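Local coordinates for uncharacterized protein (Bacteroides eggerthii, PDB 4FTD), which is of unknown function but, with its six-bladed beta-propeller joined to an immunoglobulin-like domain, may take part in carbohydrate metabolism, at residues I20-A25 with Y101-R106; G145-V150 with K176-D181; N258-F263 with D309-S314; S314-P319 with C356-G361; Y416-E419 with K425-K428. One frame throughout, in Å; residues are numbered along the deposited sequence.

Contact 1 (I20-A25 with Y101-R106); sequences IKILNA and YLMKVR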
# COMPACT_ATOMS: atom_id res chain seq x y z
N ILE A 20 18.45 19.68 35.75
CA ILE A 20 17.30 19.10 36.44
C ILE A 20 17.06 17.68 35.91
O ILE A 20 17.29 17.37 34.73
CB ILE A 20 16.06 20.04 36.28
CG1 ILE A 20 14.94 19.63 37.27
CG2 ILE A 20 15.66 20.15 34.81
CD1 ILE A 20 13.80 20.62 37.43
N LYS A 21 16.67 16.80 36.83
CA LYS A 21 16.27 15.45 36.51
C LYS A 21 15.08 15.04 37.33
O LYS A 21 14.92 15.50 38.49
CB LYS A 21 17.39 14.42 36.66
CG LYS A 21 18.59 14.78 37.49
CD LYS A 21 19.52 13.57 37.65
CE LYS A 21 20.93 13.95 38.06
NZ LYS A 21 21.77 12.78 38.48
N ILE A 22 14.26 14.20 36.72
CA ILE A 22 13.19 13.47 37.41
C ILE A 22 13.83 12.14 37.84
O ILE A 22 14.45 11.46 37.03
CB ILE A 22 11.97 13.24 36.51
CG1 ILE A 22 11.22 14.56 36.26
CG2 ILE A 22 11.00 12.19 37.10
CD1 ILE A 22 10.33 14.48 35.04
N LEU A 23 13.72 11.79 39.11
CA LEU A 23 14.40 10.60 39.62
C LEU A 23 13.52 9.34 39.61
O LEU A 23 14.03 8.22 39.68
CB LEU A 23 14.90 10.88 41.04
CG LEU A 23 15.82 12.07 41.27
CD1 LEU A 23 15.95 12.24 42.80
CD2 LEU A 23 17.19 11.85 40.62
N ASN A 24 12.21 9.49 39.45
CA ASN A 24 11.29 8.36 39.65
C ASN A 24 10.24 8.15 38.55
O ASN A 24 9.07 7.92 38.84
CB ASN A 24 10.67 8.45 41.06
CG ASN A 24 9.76 9.65 41.24
OD1 ASN A 24 9.85 10.63 40.50
ND2 ASN A 24 8.92 9.61 42.27
N ALA A 25 10.69 8.19 37.29
CA ALA A 25 9.83 7.90 36.12
C ALA A 25 9.72 6.39 35.97
O ALA A 25 10.38 5.64 36.69
CB ALA A 25 10.40 8.54 34.85
N TYR A 101 10.07 28.92 36.01
CA TYR A 101 10.26 28.15 34.78
C TYR A 101 8.96 27.39 34.55
O TYR A 101 8.33 26.94 35.51
CB TYR A 101 11.42 27.15 34.95
CG TYR A 101 12.79 27.78 35.01
CD1 TYR A 101 13.31 28.27 36.22
CD2 TYR A 101 13.60 27.86 33.89
CE1 TYR A 101 14.57 28.84 36.28
CE2 TYR A 101 14.86 28.44 33.95
CZ TYR A 101 15.34 28.92 35.16
OH TYR A 101 16.58 29.49 35.24
N LEU A 102 8.56 27.26 33.29
CA LEU A 102 7.40 26.46 32.90
C LEU A 102 7.90 25.06 32.55
O LEU A 102 8.58 24.86 31.54
CB LEU A 102 6.65 27.09 31.71
CG LEU A 102 5.68 28.17 32.12
CD1 LEU A 102 5.00 28.79 30.89
CD2 LEU A 102 4.67 27.56 33.09
N MSE A 103 7.55 24.10 33.41
CA MSE A 103 8.05 22.74 33.28
C MSE A 103 6.99 21.81 32.73
O MSE A 103 5.98 21.59 33.37
CB MSE A 103 8.57 22.24 34.63
CG MSE A 103 9.14 20.83 34.55
SE MSE A 103 10.09 20.32 36.18
CE MSE A 103 9.28 18.48 36.50
N LYS A 104 7.26 21.24 31.54
CA LYS A 104 6.31 20.38 30.84
C LYS A 104 6.72 18.91 30.95
O LYS A 104 7.88 18.57 30.67
CB LYS A 104 6.21 20.78 29.36
CG LYS A 104 5.10 20.05 28.59
CD LYS A 104 5.20 20.32 27.09
CE LYS A 104 4.87 21.77 26.76
NZ LYS A 104 4.93 21.99 25.30
N VAL A 105 5.78 18.08 31.38
CA VAL A 105 5.97 16.63 31.43
C VAL A 105 4.95 16.01 30.45
O VAL A 105 3.78 16.39 30.45
CB VAL A 105 5.80 16.04 32.85
CG1 VAL A 105 5.85 14.53 32.79
CG2 VAL A 105 6.90 16.56 33.80
N ARG A 106 5.43 15.05 29.65
CA ARG A 106 4.68 14.43 28.57
C ARG A 106 4.69 12.90 28.64
O ARG A 106 5.70 12.32 29.04
CB ARG A 106 5.30 14.86 27.25
CG ARG A 106 5.24 16.35 27.02
CD ARG A 106 5.92 16.74 25.73
NE ARG A 106 7.36 16.52 25.81
CZ ARG A 106 8.15 16.22 24.79
NH1 ARG A 106 7.66 16.08 23.57
NH2 ARG A 106 9.45 16.03 24.98

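Contact 2 (G145-V150 with K176-D181); sequences GEHVLV and KPIMLD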
# COMPACT_ATOMS: atom_id res chain seq x y z
N GLY A 145 8.00 -8.85 -4.28
CA GLY A 145 9.11 -8.63 -3.34
C GLY A 145 10.41 -9.25 -3.81
O GLY A 145 11.47 -8.74 -3.50
N GLU A 146 10.33 -10.34 -4.56
CA GLU A 146 11.50 -11.06 -5.04
C GLU A 146 11.74 -10.71 -6.51
O GLU A 146 12.87 -10.49 -6.90
CB GLU A 146 11.31 -12.56 -4.85
CG GLU A 146 12.52 -13.37 -5.25
CD GLU A 146 12.34 -14.88 -5.11
OE1 GLU A 146 11.18 -15.37 -5.04
OE2 GLU A 146 13.38 -15.58 -5.10
N HIS A 147 10.67 -10.69 -7.32
CA HIS A 147 10.78 -10.29 -8.72
C HIS A 147 9.73 -9.27 -9.12
O HIS A 147 8.70 -9.16 -8.51
CB HIS A 147 10.56 -11.48 -9.65
CG HIS A 147 11.54 -12.59 -9.49
ND1 HIS A 147 11.26 -13.72 -8.75
CD2 HIS A 147 12.79 -12.75 -9.96
CE1 HIS A 147 12.30 -14.53 -8.80
NE2 HIS A 147 13.25 -13.96 -9.52
N VAL A 148 10.01 -8.62 -10.24
CA VAL A 148 9.02 -7.90 -11.05
C VAL A 148 8.83 -8.74 -12.34
O VAL A 148 9.79 -9.14 -12.97
CB VAL A 148 9.49 -6.50 -11.41
CG1 VAL A 148 8.59 -5.83 -12.48
CG2 VAL A 148 9.56 -5.67 -10.12
N LEU A 149 7.59 -9.05 -12.66
CA LEU A 149 7.19 -9.71 -13.91
C LEU A 149 6.78 -8.62 -14.89
O LEU A 149 6.00 -7.74 -14.52
CB LEU A 149 6.01 -10.66 -13.66
CG LEU A 149 5.18 -11.17 -14.87
CD1 LEU A 149 6.08 -12.08 -15.73
CD2 LEU A 149 3.88 -11.85 -14.41
N VAL A 150 7.35 -8.65 -16.10
CA VAL A 150 7.04 -7.72 -17.17
C VAL A 150 6.44 -8.54 -18.30
O VAL A 150 7.08 -9.46 -18.79
CB VAL A 150 8.26 -6.97 -17.66
CG1 VAL A 150 7.81 -6.02 -18.77
CG2 VAL A 150 8.92 -6.25 -16.48
N LYS A 176 18.52 -7.04 -15.64
CA LYS A 176 18.94 -8.36 -16.09
C LYS A 176 17.71 -9.29 -16.25
O LYS A 176 17.37 -10.03 -15.33
CB LYS A 176 19.93 -8.93 -15.09
CG LYS A 176 21.17 -8.04 -14.90
CD LYS A 176 22.12 -8.50 -13.79
CE LYS A 176 22.98 -9.68 -14.20
NZ LYS A 176 24.01 -9.97 -13.16
N PRO A 177 17.06 -9.25 -17.43
CA PRO A 177 15.87 -10.04 -17.71
C PRO A 177 16.07 -11.52 -17.63
O PRO A 177 17.03 -12.07 -18.15
CB PRO A 177 15.50 -9.63 -19.15
CG PRO A 177 16.04 -8.23 -19.27
CD PRO A 177 17.33 -8.28 -18.52
N ILE A 178 15.17 -12.18 -16.92
CA ILE A 178 15.16 -13.62 -16.83
C ILE A 178 13.96 -13.97 -17.69
O ILE A 178 12.81 -13.78 -17.26
CB ILE A 178 14.98 -14.06 -15.36
CG1 ILE A 178 16.12 -13.54 -14.45
CG2 ILE A 178 14.88 -15.58 -15.28
CD1 ILE A 178 15.66 -13.33 -13.01
N MSE A 179 14.18 -14.43 -18.92
CA MSE A 179 13.04 -14.80 -19.79
C MSE A 179 12.36 -16.14 -19.39
O MSE A 179 13.00 -17.14 -19.15
CB MSE A 179 13.46 -14.88 -21.28
CG MSE A 179 13.05 -13.57 -22.09
SE MSE A 179 14.32 -12.24 -21.52
CE MSE A 179 13.58 -10.59 -22.41
N LEU A 180 11.04 -16.11 -19.32
CA LEU A 180 10.27 -17.30 -19.15
C LEU A 180 10.34 -18.18 -20.37
O LEU A 180 10.39 -17.69 -21.50
CB LEU A 180 8.82 -16.90 -18.89
CG LEU A 180 8.53 -16.19 -17.55
CD1 LEU A 180 7.08 -15.68 -17.55
CD2 LEU A 180 8.78 -17.10 -16.33
N ASP A 181 10.26 -19.49 -20.16
CA ASP A 181 10.08 -20.44 -21.25
C ASP A 181 8.69 -20.25 -21.81
O ASP A 181 7.72 -20.46 -21.08
CB ASP A 181 10.30 -21.87 -20.73
CG ASP A 181 10.19 -22.92 -21.80
OD1 ASP A 181 9.74 -22.65 -22.93
OD2 ASP A 181 10.56 -24.06 -21.48

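Contact 3 (N258-F263 with D309-S314); sequences NGFIFF and DQYLWS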
# COMPACT_ATOMS: atom_id res chain seq x y z
N ASN A 258 -6.30 -21.06 -4.13
CA ASN A 258 -7.75 -20.99 -4.32
C ASN A 258 -8.23 -19.57 -4.48
O ASN A 258 -7.84 -18.68 -3.72
CB ASN A 258 -8.45 -21.58 -3.11
CG ASN A 258 -8.14 -23.04 -2.94
OD1 ASN A 258 -7.90 -23.75 -3.91
ND2 ASN A 258 -8.12 -23.49 -1.70
N GLY A 259 -9.14 -19.40 -5.44
CA GLY A 259 -9.82 -18.13 -5.61
C GLY A 259 -10.47 -18.00 -6.98
O GLY A 259 -11.01 -18.97 -7.53
N PHE A 260 -10.40 -16.80 -7.52
CA PHE A 260 -11.09 -16.45 -8.78
C PHE A 260 -10.22 -15.49 -9.58
O PHE A 260 -9.56 -14.64 -9.00
CB PHE A 260 -12.35 -15.69 -8.49
CG PHE A 260 -13.37 -16.48 -7.75
CD1 PHE A 260 -14.01 -17.54 -8.38
CD2 PHE A 260 -13.67 -16.21 -6.41
CE1 PHE A 260 -14.98 -18.30 -7.69
CE2 PHE A 260 -14.61 -16.97 -5.72
CZ PHE A 260 -15.27 -18.02 -6.36
N ILE A 261 -10.28 -15.60 -10.89
CA ILE A 261 -9.71 -14.61 -11.76
C ILE A 261 -10.93 -13.89 -12.43
O ILE A 261 -11.82 -14.52 -13.01
CB ILE A 261 -8.80 -15.20 -12.80
CG1 ILE A 261 -7.79 -16.16 -12.15
CG2 ILE A 261 -8.08 -14.04 -13.57
CD1 ILE A 261 -7.13 -17.18 -13.08
N PHE A 262 -10.94 -12.57 -12.36
CA PHE A 262 -11.98 -11.78 -12.99
C PHE A 262 -11.44 -11.17 -14.28
O PHE A 262 -10.42 -10.47 -14.24
CB PHE A 262 -12.42 -10.65 -12.07
CG PHE A 262 -13.14 -11.11 -10.81
CD1 PHE A 262 -12.43 -11.36 -9.64
CD2 PHE A 262 -14.52 -11.21 -10.79
CE1 PHE A 262 -13.09 -11.73 -8.49
CE2 PHE A 262 -15.17 -11.64 -9.65
CZ PHE A 262 -14.45 -11.88 -8.50
N PHE A 263 -12.18 -11.34 -15.37
CA PHE A 263 -11.79 -10.83 -16.68
C PHE A 263 -12.92 -10.01 -17.25
O PHE A 263 -13.96 -10.56 -17.65
CB PHE A 263 -11.48 -11.94 -17.63
CG PHE A 263 -10.30 -12.81 -17.29
CD1 PHE A 263 -9.00 -12.37 -17.47
CD2 PHE A 263 -10.50 -14.11 -16.86
CE1 PHE A 263 -7.93 -13.23 -17.27
CE2 PHE A 263 -9.48 -14.97 -16.67
CZ PHE A 263 -8.19 -14.55 -16.88
N ASP A 309 -15.19 -12.43 2.22
CA ASP A 309 -16.01 -12.74 1.01
C ASP A 309 -16.42 -11.47 0.20
O ASP A 309 -17.30 -11.53 -0.66
CB ASP A 309 -17.23 -13.63 1.39
CG ASP A 309 -18.12 -13.02 2.53
OD1 ASP A 309 -17.86 -11.89 3.04
OD2 ASP A 309 -19.10 -13.68 2.94
N GLN A 310 -15.77 -10.33 0.47
CA GLN A 310 -16.03 -9.07 -0.25
C GLN A 310 -14.83 -8.61 -1.05
O GLN A 310 -13.69 -8.99 -0.79
CB GLN A 310 -16.42 -7.98 0.70
CG GLN A 310 -17.66 -8.29 1.51
CD GLN A 310 -17.99 -7.16 2.46
OE1 GLN A 310 -17.08 -6.64 3.15
NE2 GLN A 310 -19.26 -6.76 2.50
N TYR A 311 -15.11 -7.78 -2.05
CA TYR A 311 -14.12 -7.33 -3.05
C TYR A 311 -14.28 -5.85 -3.30
O TYR A 311 -15.34 -5.28 -3.00
CB TYR A 311 -14.35 -8.06 -4.40
CG TYR A 311 -14.18 -9.57 -4.31
CD1 TYR A 311 -15.13 -10.38 -3.65
CD2 TYR A 311 -13.07 -10.20 -4.87
CE1 TYR A 311 -14.95 -11.75 -3.54
CE2 TYR A 311 -12.90 -11.57 -4.78
CZ TYR A 311 -13.84 -12.34 -4.11
OH TYR A 311 -13.62 -13.69 -4.00
N LEU A 312 -13.24 -5.24 -3.86
CA LEU A 312 -13.31 -3.85 -4.26
C LEU A 312 -13.26 -3.84 -5.78
O LEU A 312 -12.42 -4.46 -6.38
CB LEU A 312 -12.20 -3.01 -3.66
CG LEU A 312 -12.15 -2.79 -2.16
CD1 LEU A 312 -10.98 -1.85 -1.89
CD2 LEU A 312 -13.48 -2.19 -1.65
N TRP A 313 -14.23 -3.17 -6.39
CA TRP A 313 -14.29 -3.00 -7.82
C TRP A 313 -14.11 -1.53 -8.14
O TRP A 313 -14.70 -0.68 -7.50
CB TRP A 313 -15.66 -3.45 -8.31
CG TRP A 313 -15.99 -3.19 -9.75
CD1 TRP A 313 -15.13 -3.22 -10.82
CD2 TRP A 313 -17.28 -2.95 -10.30
NE1 TRP A 313 -15.80 -2.98 -11.98
CE2 TRP A 313 -17.13 -2.84 -11.70
CE3 TRP A 313 -18.56 -2.81 -9.74
CZ2 TRP A 313 -18.20 -2.58 -12.56
CZ3 TRP A 313 -19.65 -2.56 -10.60
CH2 TRP A 313 -19.45 -2.45 -11.99
N SER A 314 -13.24 -1.24 -9.09
CA SER A 314 -13.14 0.09 -9.65
C SER A 314 -12.76 0.05 -11.12
O SER A 314 -12.33 -1.01 -11.67
CB SER A 314 -12.20 1.00 -8.85
OG SER A 314 -10.83 0.78 -9.19

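Contact 4 (S314-P319 with C356-G361); sequences SGIRVP and CTAGQG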
# COMPACT_ATOMS: atom_id res chain seq x y z
N SER A 314 -13.24 -1.24 -9.09
CA SER A 314 -13.14 0.09 -9.65
C SER A 314 -12.76 0.05 -11.12
O SER A 314 -12.33 -1.01 -11.67
CB SER A 314 -12.20 1.00 -8.85
OG SER A 314 -10.83 0.78 -9.19
N GLY A 315 -12.95 1.21 -11.75
CA GLY A 315 -12.68 1.43 -13.17
C GLY A 315 -12.53 2.93 -13.45
O GLY A 315 -12.58 3.77 -12.53
N ILE A 316 -12.39 3.25 -14.72
CA ILE A 316 -12.12 4.62 -15.15
C ILE A 316 -13.17 5.59 -14.65
O ILE A 316 -12.83 6.63 -14.10
CB ILE A 316 -11.86 4.72 -16.68
CG1 ILE A 316 -10.64 3.85 -17.08
CG2 ILE A 316 -11.61 6.15 -17.09
CD1 ILE A 316 -9.33 4.16 -16.36
N ARG A 317 -14.43 5.23 -14.82
CA ARG A 317 -15.56 6.03 -14.32
C ARG A 317 -16.42 5.26 -13.30
O ARG A 317 -17.63 5.50 -13.19
CB ARG A 317 -16.42 6.55 -15.49
CG ARG A 317 -15.68 7.54 -16.38
CD ARG A 317 -16.57 8.02 -17.51
NE ARG A 317 -16.95 6.94 -18.42
CZ ARG A 317 -16.15 6.38 -19.34
NH1 ARG A 317 -14.89 6.78 -19.51
NH2 ARG A 317 -16.60 5.41 -20.09
N VAL A 318 -15.79 4.34 -12.57
CA VAL A 318 -16.40 3.62 -11.46
C VAL A 318 -15.52 3.87 -10.23
O VAL A 318 -14.39 3.32 -10.13
CB VAL A 318 -16.57 2.09 -11.71
CG1 VAL A 318 -17.13 1.43 -10.44
CG2 VAL A 318 -17.51 1.82 -12.92
N PRO A 319 -15.99 4.71 -9.29
CA PRO A 319 -15.27 4.88 -8.02
C PRO A 319 -15.13 3.54 -7.31
O PRO A 319 -15.94 2.66 -7.55
CB PRO A 319 -16.20 5.78 -7.19
CG PRO A 319 -17.17 6.36 -8.14
CD PRO A 319 -17.28 5.41 -9.29
N CYS A 356 -3.70 2.51 -8.40
CA CYS A 356 -2.94 3.27 -9.40
C CYS A 356 -3.92 4.02 -10.26
O CYS A 356 -4.89 3.41 -10.76
CB CYS A 356 -2.05 2.36 -10.27
SG CYS A 356 -0.93 3.27 -11.35
N THR A 357 -3.71 5.32 -10.45
CA THR A 357 -4.65 6.05 -11.32
C THR A 357 -4.21 5.80 -12.79
O THR A 357 -3.03 5.84 -13.08
CB THR A 357 -4.76 7.54 -10.95
OG1 THR A 357 -3.46 8.07 -11.07
CG2 THR A 357 -5.34 7.75 -9.46
N ALA A 358 -5.16 5.53 -13.68
CA ALA A 358 -4.87 5.00 -15.03
C ALA A 358 -4.53 6.04 -16.10
O ALA A 358 -3.49 5.94 -16.79
CB ALA A 358 -6.04 4.14 -15.50
N GLY A 359 -5.39 7.04 -16.26
CA GLY A 359 -5.19 7.98 -17.35
C GLY A 359 -5.60 7.42 -18.70
O GLY A 359 -4.80 7.38 -19.63
N GLN A 360 -6.87 7.06 -18.83
CA GLN A 360 -7.43 6.45 -20.05
C GLN A 360 -8.06 7.53 -20.88
O GLN A 360 -9.00 8.16 -20.43
CB GLN A 360 -8.49 5.39 -19.67
CG GLN A 360 -9.21 4.69 -20.83
CD GLN A 360 -8.29 3.80 -21.64
OE1 GLN A 360 -7.21 3.48 -21.23
NE2 GLN A 360 -8.74 3.41 -22.82
N GLY A 361 -7.50 7.77 -22.06
CA GLY A 361 -7.98 8.77 -23.00
C GLY A 361 -6.96 9.88 -23.02
O GLY A 361 -6.48 10.31 -21.96

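Contact 5 (Y416-E419 with K425-K428); sequences YYIE and KDAK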
# COMPACT_ATOMS: atom_id res chain seq x y z
N TYR A 416 1.92 -5.41 -3.51
CA TYR A 416 2.67 -5.03 -2.32
C TYR A 416 3.29 -6.24 -1.69
O TYR A 416 2.86 -7.36 -1.96
CB TYR A 416 1.75 -4.32 -1.31
CG TYR A 416 0.70 -5.21 -0.71
CD1 TYR A 416 -0.54 -5.38 -1.34
CD2 TYR A 416 0.92 -5.87 0.50
CE1 TYR A 416 -1.51 -6.20 -0.78
CE2 TYR A 416 -0.04 -6.69 1.06
CZ TYR A 416 -1.24 -6.84 0.42
OH TYR A 416 -2.16 -7.63 0.96
N TYR A 417 4.26 -5.98 -0.82
CA TYR A 417 4.96 -6.98 -0.05
C TYR A 417 5.32 -6.40 1.32
O TYR A 417 5.79 -5.25 1.42
CB TYR A 417 6.24 -7.38 -0.78
CG TYR A 417 7.15 -8.27 0.03
CD1 TYR A 417 6.84 -9.61 0.20
CD2 TYR A 417 8.33 -7.77 0.59
CE1 TYR A 417 7.67 -10.44 0.94
CE2 TYR A 417 9.18 -8.60 1.34
CZ TYR A 417 8.83 -9.92 1.50
OH TYR A 417 9.64 -10.75 2.22
N ILE A 418 5.09 -7.18 2.37
CA ILE A 418 5.40 -6.81 3.75
C ILE A 418 6.58 -7.62 4.24
O ILE A 418 6.54 -8.83 4.23
CB ILE A 418 4.18 -7.03 4.67
CG1 ILE A 418 3.08 -6.03 4.24
CG2 ILE A 418 4.58 -6.86 6.15
CD1 ILE A 418 1.74 -6.15 4.94
N GLU A 419 7.64 -6.94 4.66
CA GLU A 419 8.79 -7.60 5.26
C GLU A 419 8.58 -7.64 6.79
O GLU A 419 8.23 -6.62 7.40
CB GLU A 419 10.06 -6.81 4.89
CG GLU A 419 11.40 -7.50 5.17
CD GLU A 419 12.58 -6.70 4.62
OE1 GLU A 419 12.73 -6.63 3.38
OE2 GLU A 419 13.35 -6.14 5.43
N LYS A 425 7.07 -9.61 13.50
CA LYS A 425 6.37 -8.33 13.51
C LYS A 425 6.63 -7.58 12.18
O LYS A 425 7.74 -7.64 11.62
CB LYS A 425 6.85 -7.48 14.68
CG LYS A 425 6.07 -6.18 14.87
CD LYS A 425 6.70 -5.30 15.93
CE LYS A 425 6.06 -3.92 15.97
NZ LYS A 425 7.03 -2.93 16.51
N ASP A 426 5.62 -6.86 11.70
CA ASP A 426 5.77 -6.09 10.46
C ASP A 426 6.89 -5.07 10.64
O ASP A 426 6.98 -4.44 11.71
CB ASP A 426 4.49 -5.35 10.12
CG ASP A 426 3.35 -6.27 9.75
OD1 ASP A 426 3.57 -7.47 9.47
OD2 ASP A 426 2.22 -5.76 9.71
N ALA A 427 7.74 -4.93 9.62
CA ALA A 427 8.91 -4.03 9.65
C ALA A 427 8.97 -3.07 8.46
O ALA A 427 9.27 -1.90 8.65
CB ALA A 427 10.19 -4.84 9.72
N LYS A 428 8.68 -3.56 7.25
CA LYS A 428 8.80 -2.75 6.04
C LYS A 428 7.60 -3.00 5.12
O LYS A 428 7.26 -4.14 4.85
CB LYS A 428 10.12 -3.10 5.35
CG LYS A 428 10.69 -2.03 4.43
CD LYS A 428 12.14 -2.35 4.03
CE LYS A 428 12.24 -3.39 2.92
NZ LYS A 428 13.65 -3.58 2.47

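Contact 1 (I20-A25 with Y101-R106)
I20 and I22 on one strand meet M103 and V105 on another through apolar side chains alone, all of them buried. In the immunoglobulin-like part of the chain, strands 17-22 and 98-106 face each other here across the interior: the axes of their short segments pass 11.1 Å apart at 33°, a spacing and angle consistent with the facing layers of a beta sandwich. At that distance backbone cannot bond to backbone, and the interval is bridged by long or branched aliphatic groups.

M103, a selenomethionine in the crystal, reaches into it from the 98-106 side. With CG anti to its own N (chi1 -178°), the chain runs straight out from its strand, and its SE lies 3.9 Å from CD1 of I20, the two side chains slanting past each other. The terminal CE then bends off toward the second isoleucine and stops 4.4 Å from CG1 of I22. The tip of that same branch of I22 meets a valine end-on: CD1 of I22 and CG2 of V105 lie 4.2 Å apart. I44 adds its side chain to those of I20 and M103.

Beta-branched residues suit extended strands, while the unbranched M103 can bend to touch both isoleucines. With nothing polar in the interface, the pairing rests on excluded water and dispersion, so fit of shape counts more than direction.

Contact 2 (G145-V150 with K176-D181)
L149 and L180 make the purely aliphatic half of this contact, meeting through one methyl each: CD1 of L149 lies 4.2 Å from CD1 of L180, the two side chains crossing at about a right angle. L149 does not leave its backbone aimed at the other segment; its chi2 of 66° swings CD1 round toward it. L180, with CG beside its own N and anti to the carbonyl carbon (chi1 -68°), heads directly across. Both leucines are buried, as suits flexible hydrocarbon chains whose ends can adjust to one another.

The second kind of meeting sets a methyl against a heteroaromatic ring. CD1 of I178 comes obliquely to the imidazole of H147, its nearest ring atom being CD2 at 4.2 Å. This is a van der Waals touch with a ring carbon, so the ring nitrogens are not engaged by I178. Both residues are partly exposed, and a ring that is apolar on its carbon side and polar at its nitrogens fits such a margin.

Backbone hydrogen bonds are absent between the two segments because another strand lies between them: strand 163-166 pairs with 147-152 through V148 and L165, and with 178-179 through I178 and L164. The CA atoms of L149 and I178, 9.3 Å apart, agree with two strand spacings. Side chains thus reach past the third strand, from the second strand on one side and from the fourth strand and the residue just after it on the other, within the four-stranded antiparallel sheet of a beta-propeller blade.

Contact 3 (N258-F263 with D309-S314)
F262 turns the edge of its ring onto the face of Y311, and that offset edge-to-face stack is the main feature of the contact. The ring centroids of F262 and Y311 are 5.5 Å apart and the planes stand at 72°, the edge-on ring being shifted off the centre of the face. CE1 of F262 leads, 3.7 Å from CE2 of Y311, while CZ of F262 sits over the same tyrosine face, 4.0 Å from CE2 of Y311. Each ring gets there because its CG lies anti to its carbonyl carbon (chi1 -67° in F262), which sends both side chains out into the interval between their strands.

The far end of the tyrosine serves a second phenylalanine. OH of Y311 lies close to the ring plane of F260, at its edge, 3.5 Å from CD2 of F260. It meets the rim, where C-H groups carry slight positive charge, and is probably favoured there. F260 also takes part in a cation-pi interaction with K273. V302 packs against both F262 and Y311.

These strands belong to neighbouring propeller blades, 259-264 in one four-stranded sheet and 311-315 in the next. A leucine in place of Y311 would probably leave the edge of F262 without an aromatic face, and F260 without its hydroxyl neighbour, opening a gap between the blades. Flat rings fill such an interval well, and the complementary charge of ring edge and ring face probably gives this apolar joint a preferred orientation.

Contact 4 (S314-P319 with C356-G361)
The tip of a beta hairpin from one propeller blade here presses on the loop that leaves strand 350-357 of the neighbouring sheet. Strands 311-315 and 318-323 are joined by a type I beta turn from G315 to V318, closed by G315 N bonding to V318 O at 3.0 Å and, weakly, by V318 N to G315 O at 3.3 Å. I316, the first of the two corner residues, therefore projects its side chain from the bend, and all contact with segment 356-361 passes through it.

With CG1 beside its own N and chi2 at -57°, the isoleucine folds its CD1 into the angle between two residues of the loop. CG1 of I316 lies 3.7 Å from CB of Q360, the two side chains crossing at about a right angle. Q360 offers only its aliphatic root: bent at chi2 (67°), it carries its amide away, where OE1 accepts from A410 N and NE2 donates to G408 O. Glutamine thus suits a place that is apolar at its base and polar at its end. G359, between the two residues that I316 touches, has positive phi, a conformation easy for glycine. R317, the other corner residue, is exposed and forms a salt bridge with D295.

A358 has the smallest side chain that can still touch, and even so the fit is tight: CD1 of I316 lies 3.4 Å from CB of A358.

Contact 5 (Y416-E419 with K425-K428)
E419 and K428 face each other as an antiparallel hydrogen-bonded pair. E419 N donates to K428 O over 2.8 Å, nearly straight at 160°. The carbonyl O of E419 is gripped twice, by A427 N at 2.8 Å in the carbonyl plane and by K428 N at 3.1 Å, tilted 22° from that plane. CA of I418 adds a C-H contact to K428 O at 3.4 Å.

On the side of the sheet that E419 and K428 share, OE1 of E419 lies 3.3 Å from NZ of K428, a salt bridge whose hydrogen bond is weak; K428 has two conformers and this describes one, so the link is doubtful as a constant feature. The acid reaches it with CG anti to its N (chi1 -167°), running obliquely past the lysine.

Two residues, A427 and K428, thus stand opposite one: a classic beta bulge, close to the turn of the hairpin formed by strands 412-420 and 426-435. The small A427 fits the extra place in it. Nearby, CG2 of I418 rests 3.5 Å from OD1 of D426.

Further out, E444 forms another salt bridge with NZ of K428. An alanine in place of E419 would keep the backbone bonds but would probably cost K428 this weak mate, leaving it to lean on E444 and freer to turn. Both carboxylate oxygens of D426 have partners: OD1 pairs with K420 and OD2 accepts from N348 N.

Contacts 1, 3 and 4 are buried, contact 2 is partly so, and contact 5 lies at the surface. The first stands apart in the immunoglobulin-like domain, its centre about 37 Å or more from the centres of the others. The remaining four share the propeller: contact 2 lies within one blade and contact 5 within a hairpin, whereas contacts 3 and 4 join blades, share S314 and use the same strand 311-315. Apolar groups dominate where the chain is covered, aliphatic in contacts 1 and 4 and aromatic in contact 3; backbone bonds and charge appear in the exposed hairpin. Contacts 2 and 5 touch by packing, G145 CA lying 3.9 Å from Y417 CG.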